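Local atomic coordinates of arabinan endo-1,5-alpha-l-arabinosidase A (Cellvibrio cellulosa, PDB entry 1GYE), a protein that hydrolyses alpha-1,5-linked arabinofuranosyl bonds of linear arabinan, releasing almost exclusively arabinotriose, as part of plant cell wall breakdown. Residues A[60-65]-A[78-83]; A[127-132]-A[139-144]. All coordinates share one frame; numbering follows the deposited sequence.

Contact 1. Residues A[60-65]-A[78-83]; sequences GHLWAP and YSVSAF. With AHR (alpha-L-arabinofuranose), chain B; AHR (alpha-L-arabinofuranose), chain C; AHR (alpha-L-arabinofuranose), chain D; AHR (alpha-L-arabinofuranose), chain E.
Trp63 and Ser79 form the one hydrogen-bonded antiparallel pair between 60-65 and 78-83, and it shows how a propeller blade can end in a sugar-binding platform. Trp63 N reaches Ser79 O at 2.9 Å, while the return bond from Ser79 N is weak. Ser79 OG donates to Trp63 O (3.0 Å), from 46° out of the carbonyl plane, and is also hydrogen-bonded to Ala127 N. Past this pair the strands diverge, and a water bridges His61 O, Ser79 O and, weakly, Ser81 N.

The aromatic contacts centre on the Trp63 indole, laid between Ser81 and the sugars by CG lying anti to the carbonyl carbon, beside backbone N (chi1 -58°). Ser81 CB makes a CH-pi contact over one face, 3.8 Å from the six-membered ring centroid; the opposite face carries arabinose, with O5 of the chain B sugar 3.5 Å from Trp63 CE2. His61 ND1 lies 3.2 Å from O2 of the chain D sugar, and O5 of the chain C sugar lies in plane at the Phe83 ring edge.

Apolar packing falls to Leu62, whose CD2 lies alongside Val80 CG2 (3.6 Å) and Tyr78 CD1.

Strand 16-24 flanks strand 61-70 of this hairpin, and strand 88-95 flanks strand 73-80.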
ATOM      1  N   GLY A  60     -12.802 -11.227  -8.180  1.00 15.54           N
ATOM      2  CA  GLY A  60     -12.636 -10.176  -9.169  1.00 14.45           C
ATOM      3  C   GLY A  60     -12.003  -8.890  -8.650  1.00 13.47           C
ATOM      4  O   GLY A  60     -11.577  -8.060  -9.468  1.00 13.27           O
ATOM      5  N   HIS A  61     -11.928  -8.741  -7.318  1.00 12.73           N
ATOM      6  CA  HIS A  61     -11.303  -7.583  -6.651  1.00 12.71           C
ATOM      7  C   HIS A  61      -9.816  -7.770  -6.389  1.00 13.45           C
ATOM      8  O   HIS A  61      -9.410  -8.655  -5.620  1.00 13.10           O
ATOM      9  CB  HIS A  61     -12.015  -7.257  -5.332  1.00 12.06           C
ATOM     10  CG  HIS A  61     -13.480  -6.958  -5.495  1.00 14.25           C
ATOM     11  ND1 HIS A  61     -13.984  -5.676  -5.492  1.00 12.99           N
ATOM     12  CD2 HIS A  61     -14.543  -7.778  -5.690  1.00 12.88           C
ATOM     13  CE1 HIS A  61     -15.293  -5.718  -5.648  1.00 14.16           C
ATOM     14  NE2 HIS A  61     -15.657  -6.982  -5.771  1.00 14.30           N
ATOM     15  N   LEU A  62      -8.998  -6.935  -7.025  1.00 14.30           N
ATOM     16  CA  LEU A  62      -7.564  -6.932  -6.745  1.00 14.43           C
ATOM     17  C   LEU A  62      -7.340  -6.028  -5.575  1.00 14.79           C
ATOM     18  O   LEU A  62      -8.133  -5.102  -5.342  1.00 14.36           O
ATOM     19  CB  LEU A  62      -6.764  -6.497  -7.973  1.00 14.91           C
ATOM     20  CG  LEU A  62      -7.059  -7.402  -9.214  1.00 15.68           C
ATOM     21  CD1 LEU A  62      -6.618  -6.737 -10.490  1.00 14.45           C
ATOM     22  CD2 LEU A  62      -6.385  -8.755  -9.113  1.00 15.21           C
ATOM     23  N   TRP A  63      -6.280  -6.313  -4.806  1.00 14.81           N
ATOM     24  CA  TRP A  63      -6.039  -5.573  -3.580  1.00 13.89           C
ATOM     25  C   TRP A  63      -4.782  -4.748  -3.622  1.00 14.96           C
ATOM     26  O   TRP A  63      -3.729  -5.148  -4.195  1.00 15.22           O
ATOM     27  CB  TRP A  63      -5.899  -6.500  -2.385  1.00 13.48           C
ATOM     28  CG  TRP A  63      -7.057  -7.425  -2.074  1.00 13.63           C
ATOM     29  CD1 TRP A  63      -8.287  -7.467  -2.677  1.00 10.69           C
ATOM     30  CD2 TRP A  63      -7.072  -8.455  -1.067  1.00 13.18           C
ATOM     31  NE1 TRP A  63      -9.057  -8.457  -2.111  1.00 11.85           N
ATOM     32  CE2 TRP A  63      -8.349  -9.091  -1.134  1.00 11.27           C
ATOM     33  CE3 TRP A  63      -6.135  -8.904  -0.107  1.00 11.14           C
ATOM     34  CZ2 TRP A  63      -8.719 -10.160  -0.293  1.00 12.89           C
ATOM     35  CZ3 TRP A  63      -6.501  -9.980   0.754  1.00 12.19           C
ATOM     36  CH2 TRP A  63      -7.786 -10.591   0.643  1.00 16.04           C
ATOM     37  N   ALA A  64      -4.881  -3.611  -2.951  1.00 14.55           N
ATOM     38  CA  ALA A  64      -3.713  -2.939  -2.482  1.00 14.99           C
ATOM     39  C   ALA A  64      -2.727  -2.697  -3.626  1.00 15.59           C
ATOM     40  O   ALA A  64      -1.619  -3.245  -3.629  1.00 15.23           O
ATOM     41  CB  ALA A  64      -3.064  -3.770  -1.354  1.00 15.47           C
ATOM     42  N   PRO A  65      -3.113  -1.859  -4.596  1.00 16.51           N
ATOM     43  CA  PRO A  65      -2.236  -1.591  -5.732  1.00 16.69           C
ATOM     44  C   PRO A  65      -1.046  -0.754  -5.291  1.00 18.23           C
ATOM     45  O   PRO A  65      -1.027  -0.111  -4.194  1.00 18.81           O
ATOM     46  CB  PRO A  65      -3.126  -0.756  -6.641  1.00 16.81           C
ATOM     47  CG  PRO A  65      -4.017  -0.062  -5.696  1.00 16.49           C
ATOM     48  CD  PRO A  65      -4.363  -1.068  -4.671  1.00 15.77           C
ATOM     49  N   TYR A  78      -0.286  -5.151  -8.134  1.00 16.76           N
ATOM     50  CA  TYR A  78      -1.598  -5.466  -7.564  1.00 16.74           C
ATOM     51  C   TYR A  78      -1.602  -6.878  -6.896  1.00 17.59           C
ATOM     52  O   TYR A  78      -0.740  -7.726  -7.188  1.00 17.76           O
ATOM     53  CB  TYR A  78      -2.642  -5.422  -8.688  1.00 16.26           C
ATOM     54  CG  TYR A  78      -2.323  -6.425  -9.780  1.00 16.38           C
ATOM     55  CD1 TYR A  78      -2.720  -7.765  -9.646  1.00 15.63           C
ATOM     56  CD2 TYR A  78      -1.583  -6.057 -10.917  1.00 14.79           C
ATOM     57  CE1 TYR A  78      -2.420  -8.702 -10.627  1.00 18.10           C
ATOM     58  CE2 TYR A  78      -1.276  -6.996 -11.923  1.00 16.73           C
ATOM     59  CZ  TYR A  78      -1.707  -8.314 -11.759  1.00 19.49           C
ATOM     60  OH  TYR A  78      -1.422  -9.277 -12.690  1.00 20.70           O
ATOM     61  N   SER A  79      -2.605  -7.156  -6.054  1.00 17.88           N
ATOM     62  CA  SER A  79      -2.594  -8.388  -5.250  1.00 17.74           C
ATOM     63  C   SER A  79      -3.805  -9.264  -5.500  1.00 16.80           C
ATOM     64  O   SER A  79      -4.933  -8.802  -5.362  1.00 17.91           O
ATOM     65  CB  SER A  79      -2.581  -8.057  -3.735  1.00 17.89           C
ATOM     66  OG  SER A  79      -1.581  -7.119  -3.381  1.00 19.33           O
ATOM     67  N   VAL A  80      -3.561 -10.515  -5.860  1.00 16.69           N
ATOM     68  CA  VAL A  80      -4.564 -11.576  -5.908  1.00 16.79           C
ATOM     69  C   VAL A  80      -4.513 -12.407  -4.594  1.00 17.73           C
ATOM     70  O   VAL A  80      -3.436 -12.822  -4.148  1.00 19.36           O
ATOM     71  CB  VAL A  80      -4.327 -12.476  -7.177  1.00 17.11           C
ATOM     72  CG1 VAL A  80      -5.338 -13.601  -7.262  1.00 16.40           C
ATOM     73  CG2 VAL A  80      -4.376 -11.667  -8.490  1.00 14.40           C
ATOM     74  N   SER A  81      -5.645 -12.650  -3.936  1.00 17.65           N
ATOM     75  CA  SER A  81      -5.607 -13.277  -2.610  1.00 17.21           C
ATOM     76  C   SER A  81      -6.965 -13.804  -2.185  1.00 17.06           C
ATOM     77  O   SER A  81      -7.910 -13.774  -2.967  1.00 16.23           O
ATOM     78  CB  SER A  81      -5.139 -12.272  -1.550  1.00 17.97           C
ATOM     79  OG  SER A  81      -4.700 -12.935  -0.345  1.00 18.21           O
ATOM     80  N   ALA A  82      -7.051 -14.318  -0.955  1.00 16.57           N
ATOM     81  CA  ALA A  82      -8.347 -14.677  -0.371  1.00 17.17           C
ATOM     82  C   ALA A  82      -8.333 -14.291   1.092  1.00 17.54           C
ATOM     83  O   ALA A  82      -7.276 -14.307   1.732  1.00 18.05           O
ATOM     84  CB  ALA A  82      -8.653 -16.148  -0.515  1.00 16.82           C
ATOM     85  N   PHE A  83      -9.503 -13.966   1.611  1.00 17.48           N
ATOM     86  CA  PHE A  83      -9.599 -13.455   2.946  1.00 18.76           C
ATOM     87  C   PHE A  83      -9.047 -14.426   3.949  1.00 18.03           C
ATOM     88  O   PHE A  83      -9.517 -15.565   4.026  1.00 18.90           O
ATOM     89  CB  PHE A  83     -11.054 -13.168   3.346  1.00 19.86           C
ATOM     90  CG  PHE A  83     -11.164 -12.339   4.619  1.00 24.10           C
ATOM     91  CD1 PHE A  83     -10.281 -11.267   4.843  1.00 26.82           C
ATOM     92  CD2 PHE A  83     -12.140 -12.617   5.586  1.00 30.80           C
ATOM     93  CE1 PHE A  83     -10.352 -10.479   6.012  1.00 29.41           C
ATOM     94  CE2 PHE A  83     -12.229 -11.824   6.778  1.00 33.78           C
ATOM     95  CZ  PHE A  83     -11.313 -10.756   6.980  1.00 32.66           C
TER
HETATM   96  O5  AHR B   4     -10.001  -6.704   0.745  0.50 29.93           O
HETATM   97  C5  AHR B   4      -9.243  -5.839   1.579  0.50 28.30           C
HETATM   98  C4  AHR B   4      -7.998  -6.551   2.004  0.50 28.25           C
HETATM   99  O4  AHR B   4      -8.423  -7.239   3.163  0.50 29.80           O
HETATM  100  C3  AHR B   4      -6.895  -5.616   2.445  0.50 27.72           C
HETATM  101  O3  AHR B   4      -5.812  -5.554   1.532  0.50 24.54           O
HETATM  102  C2  AHR B   4      -6.433  -6.248   3.732  0.50 28.80           C
HETATM  103  O2  AHR B   4      -5.883  -5.248   4.585  0.50 33.67           O
HETATM  104  C1  AHR B   4      -7.730  -6.760   4.296  0.50 27.33           C
HETATM  105  O5  AHR C   3      -7.595  -7.877   5.164  0.50 24.27           O
HETATM  106  C5  AHR C   3      -6.411  -8.563   4.914  0.50 20.93           C
HETATM  107  C4  AHR C   3      -6.699  -9.931   5.441  0.50 20.72           C
HETATM  108  O4  AHR C   3      -6.449  -9.952   6.834  0.50 18.94           O
HETATM  109  C3  AHR C   3      -5.754 -10.864   4.748  0.50 19.04           C
HETATM  110  O3  AHR C   3      -6.564 -11.854   4.126  0.50 15.92           O
HETATM  111  C2  AHR C   3      -4.915 -11.446   5.854  0.50 18.46           C
HETATM  112  O2  AHR C   3      -3.566 -11.048   5.610  0.50 15.24           O
HETATM  113  C1  AHR C   3      -5.474 -10.915   7.152  0.50 18.44           C
HETATM  114  O5  AHR D   6     -13.981   1.202  -1.340  0.50 24.22           O
HETATM  115  C5  AHR D   6     -13.520   0.404  -2.456  0.50 23.91           C
HETATM  116  C4  AHR D   6     -14.066  -1.012  -2.300  0.50 24.36           C
HETATM  117  O4  AHR D   6     -13.861  -1.558  -0.982  0.50 26.21           O
HETATM  118  C3  AHR D   6     -13.429  -1.990  -3.236  0.50 24.76           C
HETATM  119  O3  AHR D   6     -14.322  -2.037  -4.329  0.50 26.00           O
HETATM  120  C2  AHR D   6     -13.591  -3.271  -2.456  0.50 25.42           C
HETATM  121  O2  AHR D   6     -12.677  -4.255  -2.886  0.50 27.23           O
HETATM  122  C1  AHR D   6     -13.386  -2.891  -1.020  0.50 25.10           C
HETATM  123  O5  AHR E   5     -14.204  -3.712  -0.188  0.50 27.72           O
HETATM  124  C5  AHR E   5     -13.650  -3.815   1.153  0.50 27.43           C
HETATM  125  C4  AHR E   5     -12.760  -5.066   1.356  0.50 28.38           C
HETATM  126  O4  AHR E   5     -11.474  -4.836   0.810  0.50 27.28           O
HETATM  127  C3  AHR E   5     -13.228  -6.396   0.751  0.50 27.55           C
HETATM  128  O3  AHR E   5     -13.382  -7.341   1.802  0.50 27.60           O
HETATM  129  C2  AHR E   5     -12.117  -6.910  -0.128  0.50 26.27           C
HETATM  130  O2  AHR E   5     -12.470  -6.891  -1.493  0.50 23.41           O
HETATM  131  C1  AHR E   5     -10.985  -5.942   0.035  0.50 28.14           C
HETATM  132  O   HOH W   1      -7.383 -10.094  -4.435  1.00 36.21           O

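Contact 2. Residues A[127-132]-A[139-144]; sequences APAIIA and WMSFGS. With AHR (alpha-L-arabinofuranose), chain C.
Four backbone hydrogen bonds join Ala129 to Ser141 and Ile131 to Trp139, the shortest running from Ala129 N to Ser141 O at 2.6 Å and the straightest from Ile131 N to Trp139 O, 171° at the hydrogen. Between them sits the non-hydrogen-bonded pair Ile130-Met140, whose side chains cross obliquely. Extended chi1 and chi2 (173° each) carry Met140 SD to 3.8 Å from Pro128 CB, and the bend at chi3 (-57°) brings CE to 3.9 Å from Ile130 CD1. The other face carries Ala129, Ser141, Ile131 and Trp139: Ala129 CB meets Ser141 OG at 3.6 Å, and Ile131 CG2 rests on Trp139 CB. Ile131 O lies in the indole plane at its edge. A water bonded to Ser141 OG (2.8 Å) also donates weakly to Ala129 O.

This antiparallel hairpin supplies the first two strands of a four-stranded blade in the five-bladed beta-propeller of family 43. Beyond the paired strands the chain runs on to Ser144, whose OG accepts a hydrogen bond from O2 of the chain C arabinose at 2.7 Å. Glu190, the probable proton donor, is hydrogen-bonded to the same OG.

Farther out, Asp133 holds Trp139 NE1, and Asp66 takes the N-H of Ile130. Tyr77 packs against Pro128, Ile130 and Met140, while Phe193 and Ile194 of the next blade press on Ala129 and on Ile131 with Ser141, respectively.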
ATOM      1  N   ALA A 127       0.003  -6.459  -0.995  1.00 15.56           N
ATOM      2  CA  ALA A 127       0.223  -5.089  -0.576  1.00 14.68           C
ATOM      3  C   ALA A 127       1.562  -4.588  -0.901  1.00 15.41           C
ATOM      4  O   ALA A 127       2.283  -4.151  -0.007  1.00 17.05           O
ATOM      5  CB  ALA A 127      -0.038  -4.929   0.890  1.00 14.10           C
ATOM      6  N   PRO A 128       1.932  -4.636  -2.174  1.00 16.00           N
ATOM      7  CA  PRO A 128       3.282  -4.212  -2.583  1.00 16.21           C
ATOM      8  C   PRO A 128       3.468  -2.712  -2.414  1.00 16.27           C
ATOM      9  O   PRO A 128       2.476  -1.990  -2.423  1.00 16.80           O
ATOM     10  CB  PRO A 128       3.328  -4.571  -4.050  1.00 15.50           C
ATOM     11  CG  PRO A 128       1.869  -4.490  -4.444  1.00 16.61           C
ATOM     12  CD  PRO A 128       1.119  -5.124  -3.301  1.00 15.71           C
ATOM     13  N   ALA A 129       4.708  -2.289  -2.214  1.00 16.36           N
ATOM     14  CA  ALA A 129       5.112  -0.878  -2.385  1.00 17.20           C
ATOM     15  C   ALA A 129       6.506  -0.841  -3.009  1.00 17.27           C
ATOM     16  O   ALA A 129       7.379  -1.670  -2.619  1.00 18.42           O
ATOM     17  CB  ALA A 129       5.079  -0.086  -1.061  1.00 16.49           C
ATOM     18  N   ILE A 130       6.708   0.064  -3.976  1.00 16.08           N
ATOM     19  CA  ILE A 130       7.986   0.181  -4.663  1.00 15.75           C
ATOM     20  C   ILE A 130       8.779   1.369  -4.153  1.00 16.53           C
ATOM     21  O   ILE A 130       8.227   2.454  -4.024  1.00 16.54           O
ATOM     22  CB  ILE A 130       7.781   0.353  -6.161  1.00 15.82           C
ATOM     23  CG1 ILE A 130       6.811  -0.682  -6.730  1.00 16.00           C
ATOM     24  CG2 ILE A 130       9.074   0.222  -6.877  1.00 14.80           C
ATOM     25  CD1 ILE A 130       7.153  -2.171  -6.390  1.00 16.36           C
ATOM     26  N   ILE A 131      10.080   1.144  -3.900  1.00 16.66           N
ATOM     27  CA  ILE A 131      11.033   2.181  -3.508  1.00 15.62           C
ATOM     28  C   ILE A 131      12.431   1.943  -4.138  1.00 15.56           C
ATOM     29  O   ILE A 131      12.890   0.783  -4.234  1.00 16.25           O
ATOM     30  CB  ILE A 131      11.153   2.254  -1.988  1.00 15.40           C
ATOM     31  CG1 ILE A 131      12.141   3.363  -1.543  1.00 15.47           C
ATOM     32  CG2 ILE A 131      11.614   0.882  -1.455  1.00 15.83           C
ATOM     33  CD1 ILE A 131      11.626   4.782  -1.716  1.00 10.90           C
ATOM     34  N   ALA A 132      13.076   3.046  -4.539  1.00 13.28           N
ATOM     35  CA  ALA A 132      14.404   3.059  -5.134  1.00 13.06           C
ATOM     36  C   ALA A 132      15.437   3.550  -4.120  1.00 12.63           C
ATOM     37  O   ALA A 132      15.183   4.489  -3.398  1.00 12.65           O
ATOM     38  CB  ALA A 132      14.421   4.051  -6.320  1.00 11.78           C
ATOM     39  N   TRP A 139      13.359  -1.816  -5.057  1.00 14.38           N
ATOM     40  CA  TRP A 139      12.957  -2.833  -4.131  1.00 13.39           C
ATOM     41  C   TRP A 139      11.439  -2.832  -4.063  1.00 14.25           C
ATOM     42  O   TRP A 139      10.823  -1.805  -4.321  1.00 15.56           O
ATOM     43  CB  TRP A 139      13.522  -2.464  -2.756  1.00 13.46           C
ATOM     44  CG  TRP A 139      15.028  -2.265  -2.701  1.00 10.02           C
ATOM     45  CD1 TRP A 139      15.702  -1.162  -3.074  1.00  8.57           C
ATOM     46  CD2 TRP A 139      16.018  -3.225  -2.293  1.00  9.00           C
ATOM     47  NE1 TRP A 139      17.050  -1.334  -2.874  1.00 10.93           N
ATOM     48  CE2 TRP A 139      17.270  -2.606  -2.410  1.00 10.73           C
ATOM     49  CE3 TRP A 139      15.962  -4.547  -1.797  1.00 11.12           C
ATOM     50  CZ2 TRP A 139      18.472  -3.250  -2.055  1.00  9.57           C
ATOM     51  CZ3 TRP A 139      17.137  -5.187  -1.450  1.00  8.77           C
ATOM     52  CH2 TRP A 139      18.379  -4.535  -1.575  1.00  8.92           C
ATOM     53  N   MET A 140      10.842  -3.979  -3.750  1.00 14.58           N
ATOM     54  CA  MET A 140       9.439  -4.089  -3.373  1.00 16.10           C
ATOM     55  C   MET A 140       9.366  -4.394  -1.873  1.00 18.15           C
ATOM     56  O   MET A 140      10.088  -5.281  -1.355  1.00 20.06           O
ATOM     57  CB  MET A 140       8.770  -5.230  -4.113  1.00 15.84           C
ATOM     58  CG  MET A 140       7.346  -5.511  -3.660  1.00 15.89           C
ATOM     59  SD  MET A 140       6.447  -6.724  -4.653  1.00 19.77           S
ATOM     60  CE  MET A 140       6.511  -6.040  -6.245  1.00 15.82           C
ATOM     61  N   SER A 141       8.569  -3.631  -1.135  1.00 18.70           N
ATOM     62  CA  SER A 141       8.189  -4.072   0.208  1.00 18.45           C
ATOM     63  C   SER A 141       6.741  -4.572   0.065  1.00 18.48           C
ATOM     64  O   SER A 141       5.996  -4.111  -0.861  1.00 17.86           O
ATOM     65  CB  SER A 141       8.307  -2.934   1.207  1.00 18.38           C
ATOM     66  OG  SER A 141       7.308  -1.939   1.017  1.00 19.36           O
ATOM     67  N   PHE A 142       6.364  -5.539   0.908  1.00 17.79           N
ATOM     68  CA  PHE A 142       5.006  -6.106   0.883  1.00 17.53           C
ATOM     69  C   PHE A 142       4.698  -6.817   2.224  1.00 17.68           C
ATOM     70  O   PHE A 142       5.599  -6.964   3.054  1.00 16.62           O
ATOM     71  CB  PHE A 142       4.865  -7.088  -0.273  1.00 16.58           C
ATOM     72  CG  PHE A 142       5.538  -8.400  -0.029  1.00 16.91           C
ATOM     73  CD1 PHE A 142       6.902  -8.553  -0.295  1.00 17.36           C
ATOM     74  CD2 PHE A 142       4.813  -9.489   0.480  1.00 15.91           C
ATOM     75  CE1 PHE A 142       7.580  -9.785  -0.040  1.00 19.24           C
ATOM     76  CE2 PHE A 142       5.449 -10.711   0.731  1.00 18.01           C
ATOM     77  CZ  PHE A 142       6.848 -10.867   0.476  1.00 21.03           C
ATOM     78  N   GLY A 143       3.439  -7.251   2.413  1.00 17.41           N
ATOM     79  CA  GLY A 143       3.096  -8.198   3.463  1.00 18.12           C
ATOM     80  C   GLY A 143       1.893  -7.858   4.319  1.00 18.29           C
ATOM     81  O   GLY A 143       1.380  -6.716   4.314  1.00 18.88           O
ATOM     82  N   SER A 144       1.455  -8.852   5.068  1.00 17.71           N
ATOM     83  CA  SER A 144       0.268  -8.744   5.913  1.00 17.94           C
ATOM     84  C   SER A 144       0.231  -9.952   6.851  1.00 17.16           C
ATOM     85  O   SER A 144       0.259 -11.072   6.359  1.00 17.47           O
ATOM     86  CB  SER A 144      -0.944  -8.810   5.010  1.00 18.85           C
ATOM     87  OG  SER A 144      -2.156  -8.750   5.725  1.00 21.14           O
TER
HETATM   88  O5  AHR C   3      -7.595  -7.877   5.164  0.50 24.27           O
HETATM   89  C5  AHR C   3      -6.411  -8.563   4.914  0.50 20.93           C
HETATM   90  C4  AHR C   3      -6.699  -9.931   5.441  0.50 20.72           C
HETATM   91  O4  AHR C   3      -6.449  -9.952   6.834  0.50 18.94           O
HETATM   92  C3  AHR C   3      -5.754 -10.864   4.748  0.50 19.04           C
HETATM   93  O3  AHR C   3      -6.564 -11.854   4.126  0.50 15.92           O
HETATM   94  C2  AHR C   3      -4.915 -11.446   5.854  0.50 18.46           C
HETATM   95  O2  AHR C   3      -3.566 -11.048   5.610  0.50 15.24           O
HETATM   96  C1  AHR C   3      -5.474 -10.915   7.152  0.50 18.44           C
HETATM   97  O   HOH W   2       8.389   0.175  -0.515  1.00 42.23           O

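How the contacts relate
Both contacts are largely buried hairpins of neighbouring blades, and in each the second strand runs on into residues that meet the sugar. Contact 1 keeps a single bridging pair and turns Trp63, His61 and Phe83 to the glycan, Phe83 being exposed; contact 2 has three consecutive bridged pairs with mainly aliphatic packing, and meets the sugar through one serine hydroxyl. They hold different strands but touch directly: Ser79 OG lies 2.9 Å from Ala127 N, a probable hydrogen bond, and Ala64 CB packs on Ala127 CA. Near this seam is His260, probably a calcium ligand. The arabinose of chain C is shared, touched by Ala82 and Phe83 from contact 1 and by Ser144 from contact 2.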